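Local atomic coordinates of E1 (Kluyveromyces marxianus, PDB entry 3VX6), a protein that activates the ubiquitin-like proteins Atg8 and Atg12 as an E1-like enzyme, for their conjugation in autophagy and cytoplasm-to-vacuole transport. Residues 117-129 with 136-148. Sequence-based numbering, arbitrary orientation.
Sequences LNEIISFYMISFA and FYYWICMPSFQSD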
ATOM      1  N   LEU A 117      -1.737   0.313 -12.404  1.00 44.23           N
ATOM      2  CA  LEU A 117      -1.973  -0.433 -11.177  1.00 44.44           C
ATOM      3  C   LEU A 117      -1.081   0.080 -10.050  1.00 44.07           C
ATOM      4  O   LEU A 117      -1.435  -0.011  -8.879  1.00 45.18           O
ATOM      5  CB  LEU A 117      -1.718  -1.928 -11.378  1.00 43.46           C
ATOM      6  CG  LEU A 117      -2.588  -2.640 -12.401  1.00 42.47           C
ATOM      7  CD1 LEU A 117      -2.372  -4.116 -12.242  1.00 42.31           C
ATOM      8  CD2 LEU A 117      -4.049  -2.276 -12.206  1.00 41.71           C
ATOM      9  N   ASN A 118       0.081   0.618 -10.390  1.00 42.82           N
ATOM     10  CA  ASN A 118       0.953   1.128  -9.349  1.00 42.34           C
ATOM     11  C   ASN A 118       0.194   2.110  -8.484  1.00 41.77           C
ATOM     12  O   ASN A 118       0.473   2.240  -7.301  1.00 42.55           O
ATOM     13  CB  ASN A 118       2.163   1.837  -9.947  1.00 41.44           C
ATOM     14  CG  ASN A 118       3.240   0.873 -10.401  1.00 40.68           C
ATOM     15  OD1 ASN A 118       4.006   0.337  -9.584  1.00 41.66           O
ATOM     16  ND2 ASN A 118       3.302   0.634 -11.706  1.00 42.55           N
ATOM     17  N   GLU A 119      -0.776   2.795  -9.072  1.00 41.59           N
ATOM     18  CA  GLU A 119      -1.534   3.786  -8.326  1.00 41.65           C
ATOM     19  C   GLU A 119      -2.489   3.247  -7.288  1.00 41.46           C
ATOM     20  O   GLU A 119      -2.975   4.006  -6.449  1.00 42.75           O
ATOM     21  CB  GLU A 119      -2.309   4.688  -9.276  1.00 42.87           C
ATOM     22  CG  GLU A 119      -1.434   5.509 -10.177  1.00 46.62           C
ATOM     23  CD  GLU A 119      -2.224   6.540 -10.947  1.00 51.01           C
ATOM     24  OE1 GLU A 119      -1.739   6.960 -12.014  1.00 53.33           O
ATOM     25  OE2 GLU A 119      -3.321   6.941 -10.482  1.00 53.64           O
ATOM     26  N   ILE A 120      -2.774   1.954  -7.333  1.00 40.86           N
ATOM     27  CA  ILE A 120      -3.698   1.372  -6.368  1.00 40.80           C
ATOM     28  C   ILE A 120      -3.039   1.184  -5.010  1.00 41.03           C
ATOM     29  O   ILE A 120      -3.713   0.892  -4.018  1.00 40.63           O
ATOM     30  CB  ILE A 120      -4.211   0.018  -6.839  1.00 40.05           C
ATOM     31  CG1 ILE A 120      -3.055  -0.981  -6.854  1.00 39.66           C
ATOM     32  CG2 ILE A 120      -4.860   0.168  -8.201  1.00 40.51           C
ATOM     33  CD1 ILE A 120      -3.394  -2.300  -7.435  1.00 40.74           C
ATOM     34  N   ILE A 121      -1.722   1.362  -4.972  1.00 41.76           N
ATOM     35  CA  ILE A 121      -0.959   1.205  -3.741  1.00 42.83           C
ATOM     36  C   ILE A 121      -0.579   2.527  -3.115  1.00 40.89           C
ATOM     37  O   ILE A 121       0.042   3.368  -3.754  1.00 42.78           O
ATOM     38  CB  ILE A 121       0.345   0.408  -3.979  1.00 44.98           C
ATOM     39  CG1 ILE A 121       0.007  -1.055  -4.252  1.00 45.17           C
ATOM     40  CG2 ILE A 121       1.276   0.547  -2.768  1.00 43.72           C
ATOM     41  CD1 ILE A 121       1.214  -1.918  -4.448  1.00 46.50           C
ATOM     42  N   SER A 122      -0.951   2.692  -1.854  1.00 38.89           N
ATOM     43  CA  SER A 122      -0.634   3.902  -1.121  1.00 37.97           C
ATOM     44  C   SER A 122      -0.862   3.702   0.373  1.00 38.45           C
ATOM     45  O   SER A 122      -1.390   2.685   0.806  1.00 39.44           O
ATOM     46  CB  SER A 122      -1.500   5.050  -1.623  1.00 35.84           C
ATOM     47  OG  SER A 122      -1.059   6.274  -1.083  1.00 36.70           O
ATOM     48  N   PHE A 123      -0.427   4.657   1.173  1.00 39.30           N
ATOM     49  CA  PHE A 123      -0.671   4.557   2.594  1.00 39.75           C
ATOM     50  C   PHE A 123      -1.196   5.894   3.054  1.00 39.25           C
ATOM     51  O   PHE A 123      -0.818   6.941   2.535  1.00 38.55           O
ATOM     52  CB  PHE A 123       0.577   4.167   3.377  1.00 40.27           C
ATOM     53  CG  PHE A 123       1.660   5.186   3.353  1.00 40.96           C
ATOM     54  CD1 PHE A 123       2.471   5.330   2.235  1.00 40.49           C
ATOM     55  CD2 PHE A 123       1.925   5.953   4.484  1.00 41.71           C
ATOM     56  CE1 PHE A 123       3.541   6.219   2.247  1.00 42.27           C
ATOM     57  CE2 PHE A 123       2.988   6.844   4.510  1.00 42.06           C
ATOM     58  CZ  PHE A 123       3.801   6.979   3.393  1.00 42.84           C
ATOM     59  N   TYR A 124      -2.096   5.828   4.021  1.00 38.93           N
ATOM     60  CA  TYR A 124      -2.753   6.984   4.584  1.00 37.93           C
ATOM     61  C   TYR A 124      -2.592   6.909   6.098  1.00 38.18           C
ATOM     62  O   TYR A 124      -2.715   5.842   6.711  1.00 38.41           O
ATOM     63  CB  TYR A 124      -4.231   6.950   4.206  1.00 38.61           C
ATOM     64  CG  TYR A 124      -4.471   6.902   2.710  1.00 42.06           C
ATOM     65  CD1 TYR A 124      -4.683   8.078   1.982  1.00 41.05           C
ATOM     66  CD2 TYR A 124      -4.469   5.682   2.013  1.00 40.42           C
ATOM     67  CE1 TYR A 124      -4.893   8.044   0.602  1.00 43.30           C
ATOM     68  CE2 TYR A 124      -4.674   5.636   0.625  1.00 41.51           C
ATOM     69  CZ  TYR A 124      -4.889   6.827  -0.074  1.00 44.24           C
ATOM     70  OH  TYR A 124      -5.113   6.827  -1.438  1.00 45.65           O
ATOM     71  N   MET A 125      -2.301   8.045   6.705  1.00 38.19           N
ATOM     72  CA  MET A 125      -2.122   8.068   8.136  1.00 38.46           C
ATOM     73  C   MET A 125      -3.017   9.129   8.728  1.00 35.89           C
ATOM     74  O   MET A 125      -3.094  10.222   8.204  1.00 35.92           O
ATOM     75  CB  MET A 125      -0.659   8.380   8.468  1.00 39.76           C
ATOM     76  CG  MET A 125      -0.352   8.395   9.944  1.00 42.09           C
ATOM     77  SD  MET A 125       1.367   8.800  10.272  1.00 45.30           S
ATOM     78  CE  MET A 125       1.152   9.877  11.683  1.00 43.31           C
ATOM     79  N   ILE A 126      -3.743   8.792   9.778  1.00 35.12           N
ATOM     80  CA  ILE A 126      -4.550   9.801  10.436  1.00 36.32           C
ATOM     81  C   ILE A 126      -3.829   9.942  11.758  1.00 37.84           C
ATOM     82  O   ILE A 126      -3.243   8.982  12.263  1.00 39.81           O
ATOM     83  CB  ILE A 126      -6.017   9.378  10.671  1.00 35.57           C
ATOM     84  CG1 ILE A 126      -6.081   8.027  11.393  1.00 34.75           C
ATOM     85  CG2 ILE A 126      -6.766   9.391   9.338  1.00 35.27           C
ATOM     86  CD1 ILE A 126      -7.481   7.617  11.845  1.00 31.54           C
ATOM     87  N   SER A 127      -3.829  11.138  12.314  1.00 38.64           N
ATOM     88  CA  SER A 127      -3.126  11.328  13.562  1.00 38.86           C
ATOM     89  C   SER A 127      -3.628  12.524  14.317  1.00 39.86           C
ATOM     90  O   SER A 127      -4.436  13.311  13.827  1.00 39.21           O
ATOM     91  CB  SER A 127      -1.619  11.493  13.303  1.00 38.93           C
ATOM     92  OG  SER A 127      -1.331  12.648  12.524  1.00 34.59           O
ATOM     93  N   PHE A 128      -3.153  12.623  15.543  1.00 41.28           N
ATOM     94  CA  PHE A 128      -3.471  13.725  16.407  1.00 42.76           C
ATOM     95  C   PHE A 128      -2.187  13.970  17.138  1.00 43.53           C
ATOM     96  O   PHE A 128      -1.734  13.134  17.928  1.00 42.04           O
ATOM     97  CB  PHE A 128      -4.552  13.383  17.417  1.00 44.34           C
ATOM     98  CG  PHE A 128      -4.763  14.468  18.429  1.00 46.62           C
ATOM     99  CD1 PHE A 128      -4.743  14.185  19.793  1.00 46.07           C
ATOM    100  CD2 PHE A 128      -4.942  15.788  18.016  1.00 46.57           C
ATOM    101  CE1 PHE A 128      -4.898  15.197  20.727  1.00 46.70           C
ATOM    102  CE2 PHE A 128      -5.096  16.803  18.942  1.00 46.90           C
ATOM    103  CZ  PHE A 128      -5.075  16.506  20.304  1.00 46.94           C
ATOM    104  N   ALA A 129      -1.570  15.099  16.834  1.00 46.59           N
ATOM    105  CA  ALA A 129      -0.332  15.458  17.481  1.00 49.37           C
ATOM    106  C   ALA A 129      -0.734  16.385  18.607  1.00 52.07           C
ATOM    107  O   ALA A 129      -1.134  17.531  18.373  1.00 53.03           O
ATOM    108  CB  ALA A 129       0.594  16.159  16.504  1.00 47.74           C
ATOM    109  N   PHE A 136       1.481  11.813  20.817  1.00 62.88           N
ATOM    110  CA  PHE A 136       1.076  11.731  19.422  1.00 60.36           C
ATOM    111  C   PHE A 136       0.286  10.493  19.082  1.00 57.86           C
ATOM    112  O   PHE A 136       0.847   9.416  18.970  1.00 56.57           O
ATOM    113  CB  PHE A 136       2.306  11.797  18.534  1.00 60.59           C
ATOM    114  CG  PHE A 136       3.088  13.045  18.717  1.00 63.37           C
ATOM    115  CD1 PHE A 136       2.950  14.106  17.824  1.00 64.56           C
ATOM    116  CD2 PHE A 136       3.924  13.194  19.818  1.00 63.59           C
ATOM    117  CE1 PHE A 136       3.631  15.299  18.026  1.00 63.49           C
ATOM    118  CE2 PHE A 136       4.608  14.381  20.029  1.00 64.02           C
ATOM    119  CZ  PHE A 136       4.460  15.438  19.129  1.00 64.08           C
ATOM    120  N   TYR A 137      -1.019  10.666  18.903  1.00 55.83           N
ATOM    121  CA  TYR A 137      -1.907   9.575  18.550  1.00 53.82           C
ATOM    122  C   TYR A 137      -1.932   9.464  17.022  1.00 53.14           C
ATOM    123  O   TYR A 137      -2.094  10.463  16.329  1.00 54.36           O
ATOM    124  CB  TYR A 137      -3.309   9.876  19.072  1.00 54.13           C
ATOM    125  CG  TYR A 137      -3.344  10.221  20.546  1.00 57.79           C
ATOM    126  CD1 TYR A 137      -3.885   9.336  21.481  1.00 58.56           C
ATOM    127  CD2 TYR A 137      -2.803  11.424  21.015  1.00 59.37           C
ATOM    128  CE1 TYR A 137      -3.886   9.639  22.851  1.00 59.87           C
ATOM    129  CE2 TYR A 137      -2.796  11.736  22.384  1.00 59.38           C
ATOM    130  CZ  TYR A 137      -3.336  10.838  23.290  1.00 59.98           C
ATOM    131  OH  TYR A 137      -3.300  11.125  24.631  1.00 61.34           O
ATOM    132  N   TYR A 138      -1.744   8.266  16.486  1.00 50.59           N
ATOM    133  CA  TYR A 138      -1.791   8.110  15.041  1.00 48.54           C
ATOM    134  C   TYR A 138      -2.266   6.744  14.620  1.00 47.37           C
ATOM    135  O   TYR A 138      -2.291   5.797  15.408  1.00 46.04           O
ATOM    136  CB  TYR A 138      -0.437   8.364  14.402  1.00 49.18           C
ATOM    137  CG  TYR A 138       0.624   7.396  14.822  1.00 50.47           C
ATOM    138  CD1 TYR A 138       1.125   7.418  16.117  1.00 50.36           C
ATOM    139  CD2 TYR A 138       1.169   6.487  13.910  1.00 51.95           C
ATOM    140  CE1 TYR A 138       2.144   6.570  16.503  1.00 53.71           C
ATOM    141  CE2 TYR A 138       2.198   5.627  14.283  1.00 52.78           C
ATOM    142  CZ  TYR A 138       2.682   5.677  15.587  1.00 53.85           C
ATOM    143  OH  TYR A 138       3.706   4.850  15.995  1.00 53.15           O
ATOM    144  N   TRP A 139      -2.639   6.659  13.351  1.00 44.65           N
ATOM    145  CA  TRP A 139      -3.130   5.428  12.792  1.00 41.02           C
ATOM    146  C   TRP A 139      -2.827   5.410  11.310  1.00 40.43           C
ATOM    147  O   TRP A 139      -3.259   6.292  10.561  1.00 39.25           O
ATOM    148  CB  TRP A 139      -4.628   5.336  13.009  1.00 39.97           C
ATOM    149  CG  TRP A 139      -5.111   3.943  13.082  1.00 41.16           C
ATOM    150  CD1 TRP A 139      -4.420   2.814  12.748  1.00 40.69           C
ATOM    151  CD2 TRP A 139      -6.391   3.510  13.541  1.00 41.61           C
ATOM    152  NE1 TRP A 139      -5.191   1.706  12.977  1.00 40.93           N
ATOM    153  CE2 TRP A 139      -6.408   2.104  13.464  1.00 40.25           C
ATOM    154  CE3 TRP A 139      -7.530   4.176  14.011  1.00 41.50           C
ATOM    155  CZ2 TRP A 139      -7.519   1.348  13.841  1.00 40.52           C
ATOM    156  CZ3 TRP A 139      -8.633   3.424  14.385  1.00 41.27           C
ATOM    157  CH2 TRP A 139      -8.619   2.023  14.297  1.00 39.44           C
ATOM    158  N   ILE A 140      -2.074   4.406  10.883  1.00 39.76           N
ATOM    159  CA  ILE A 140      -1.729   4.295   9.482  1.00 38.78           C
ATOM    160  C   ILE A 140      -2.515   3.159   8.866  1.00 39.36           C
ATOM    161  O   ILE A 140      -2.859   2.185   9.546  1.00 39.97           O
ATOM    162  CB  ILE A 140      -0.230   4.027   9.291  1.00 37.62           C
ATOM    163  CG1 ILE A 140       0.581   5.135   9.965  1.00 36.75           C
ATOM    164  CG2 ILE A 140       0.100   3.961   7.809  1.00 36.03           C
ATOM    165  CD1 ILE A 140       2.089   4.981   9.838  1.00 35.47           C
ATOM    166  N   CYS A 141      -2.826   3.310   7.582  1.00 38.24           N
ATOM    167  CA  CYS A 141      -3.547   2.291   6.840  1.00 37.15           C
ATOM    168  C   CYS A 141      -3.058   2.324   5.407  1.00 37.09           C
ATOM    169  O   CYS A 141      -2.675   3.369   4.888  1.00 35.19           O
ATOM    170  CB  CYS A 141      -5.059   2.536   6.864  1.00 36.53           C
ATOM    171  SG  CYS A 141      -5.680   3.776   5.692  1.00 37.44           S
ATOM    172  N   MET A 142      -3.021   1.158   4.790  1.00 37.46           N
ATOM    173  CA  MET A 142      -2.637   1.049   3.394  1.00 38.32           C
ATOM    174  C   MET A 142      -3.882   0.361   2.852  1.00 36.58           C
ATOM    175  O   MET A 142      -4.032  -0.849   2.986  1.00 36.82           O
ATOM    176  CB  MET A 142      -1.405   0.163   3.245  1.00 39.35           C
ATOM    177  CG  MET A 142      -0.875   0.115   1.834  1.00 39.75           C
ATOM    178  SD  MET A 142       0.585  -0.874   1.765  1.00 41.34           S
ATOM    179  CE  MET A 142       1.888   0.344   1.908  1.00 43.71           C
ATOM    180  N   PRO A 143      -4.806   1.136   2.259  1.00 34.87           N
ATOM    181  CA  PRO A 143      -6.042   0.585   1.724  1.00 35.26           C
ATOM    182  C   PRO A 143      -5.901  -0.651   0.880  1.00 35.93           C
ATOM    183  O   PRO A 143      -5.117  -0.714  -0.067  1.00 33.52           O
ATOM    184  CB  PRO A 143      -6.640   1.758   0.962  1.00 35.43           C
ATOM    185  CG  PRO A 143      -6.185   2.899   1.742  1.00 33.29           C
ATOM    186  CD  PRO A 143      -4.725   2.560   1.925  1.00 33.90           C
ATOM    187  N   SER A 144      -6.683  -1.639   1.284  1.00 38.38           N
ATOM    188  CA  SER A 144      -6.760  -2.937   0.651  1.00 40.09           C
ATOM    189  C   SER A 144      -8.249  -3.118   0.364  1.00 40.36           C
ATOM    190  O   SER A 144      -9.041  -3.399   1.261  1.00 40.83           O
ATOM    191  CB  SER A 144      -6.262  -4.011   1.617  1.00 40.35           C
ATOM    192  OG  SER A 144      -6.662  -5.294   1.176  1.00 46.22           O
ATOM    193  N   PHE A 145      -8.632  -2.932  -0.890  1.00 40.97           N
ATOM    194  CA  PHE A 145     -10.028  -3.066  -1.259  1.00 40.09           C
ATOM    195  C   PHE A 145     -10.294  -4.310  -2.075  1.00 40.81           C
ATOM    196  O   PHE A 145      -9.381  -4.923  -2.628  1.00 40.50           O
ATOM    197  CB  PHE A 145     -10.474  -1.854  -2.056  1.00 38.14           C
ATOM    198  CG  PHE A 145      -9.568  -1.531  -3.198  1.00 37.74           C
ATOM    199  CD1 PHE A 145      -8.439  -0.736  -3.005  1.00 37.06           C
ATOM    200  CD2 PHE A 145      -9.838  -2.020  -4.474  1.00 35.15           C
ATOM    201  CE1 PHE A 145      -7.599  -0.434  -4.070  1.00 37.60           C
ATOM    202  CE2 PHE A 145      -9.008  -1.726  -5.537  1.00 33.17           C
ATOM    203  CZ  PHE A 145      -7.887  -0.932  -5.341  1.00 35.69           C
ATOM    204  N   GLN A 146     -11.572  -4.656  -2.149  1.00 42.80           N
ATOM    205  CA  GLN A 146     -12.040  -5.821  -2.876  1.00 43.83           C
ATOM    206  C   GLN A 146     -13.558  -5.765  -2.945  1.00 45.93           C
ATOM    207  O   GLN A 146     -14.195  -4.984  -2.242  1.00 46.81           O
ATOM    208  CB  GLN A 146     -11.638  -7.083  -2.138  1.00 44.71           C
ATOM    209  CG  GLN A 146     -12.258  -7.181  -0.765  1.00 45.91           C
ATOM    210  CD  GLN A 146     -12.165  -8.569  -0.203  1.00 47.51           C
ATOM    211  OE1 GLN A 146     -11.087  -9.035   0.162  1.00 47.94           O
ATOM    212  NE2 GLN A 146     -13.297  -9.251  -0.140  1.00 50.91           N
ATOM    213  N   SER A 147     -14.143  -6.599  -3.795  1.00 47.74           N
ATOM    214  CA  SER A 147     -15.590  -6.653  -3.903  1.00 48.11           C
ATOM    215  C   SER A 147     -16.117  -7.261  -2.601  1.00 47.59           C
ATOM    216  O   SER A 147     -15.504  -8.168  -2.035  1.00 45.28           O
ATOM    217  CB  SER A 147     -15.992  -7.526  -5.093  1.00 50.14           C
ATOM    218  OG  SER A 147     -17.392  -7.753  -5.108  1.00 54.36           O
ATOM    219  N   ASP A 148     -17.250  -6.758  -2.128  1.00 49.26           N
ATOM    220  CA  ASP A 148     -17.856  -7.248  -0.888  1.00 50.97           C
ATOM    221  C   ASP A 148     -18.211  -8.739  -0.956  1.00 50.02           C
ATOM    222  O   ASP A 148     -19.023  -9.163  -1.780  1.00 50.94           O
ATOM    223  CB  ASP A 148     -19.113  -6.431  -0.577  1.00 54.30           C
ATOM    224  CG  ASP A 148     -19.332  -6.242   0.911  1.00 58.20           C
ATOM    225  OD1 ASP A 148     -20.347  -5.615   1.286  1.00 60.75           O
ATOM    226  OD2 ASP A 148     -18.487  -6.714   1.703  1.00 59.25           O
TER
HETATM  227  O   HOH W   1      -3.144   0.970  -0.924  1.00 42.71           O
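Y124 and C141, I126 and W139, and F128 and Y137 each pair through two backbone hydrogen bonds. The straightest runs from Y124 N to C141 O, 2.7 Å at 176°; in return C141 N donates to Y124 O. On the face carrying these six side chains, I126 and W139 lie side by side, I126 CG1 3.5 Å from W139 CB, while the indole ring swings away from the neighbouring strand. F128 and Y137 also run alongside each other, F128 CD1 3.6 Å from Y137 CD2, their ring planes inclined by 35°. C141 SG rests against Y124 CB at 3.8 Å. The two strands, 123-130 and 135-144, form an antiparallel beta hairpin within a mixed sheet of the Atg7 N-terminal region. The other face belongs to the non-hydrogen-bonded pairs. With CG anti to its backbone N (chi1 -179°), M125 crosses I140 at a slant, M125 CG lying 3.4 Å from I140 CG1, before a bend at chi3 carries CE to Y138 CB. The sulfur, M125 SD, is 5.4 Å from the centroid of the Y138 ring, an oblique Met-aromatic contact. Further along, A129 CB packs on F136 CD1. Past the Y124–C141 pair, the strands are linked by a water that accepts from S122 N and lies 2.7 Å from P143 O, to which it probably donates. Strand 78-86 runs parallel to 123-130 on its other side, and helix 21-33 covers the M125 face through F23 and F24. S127 OG hydrogen-bonds with N85 OD1, and W139 NE1 with E263 O.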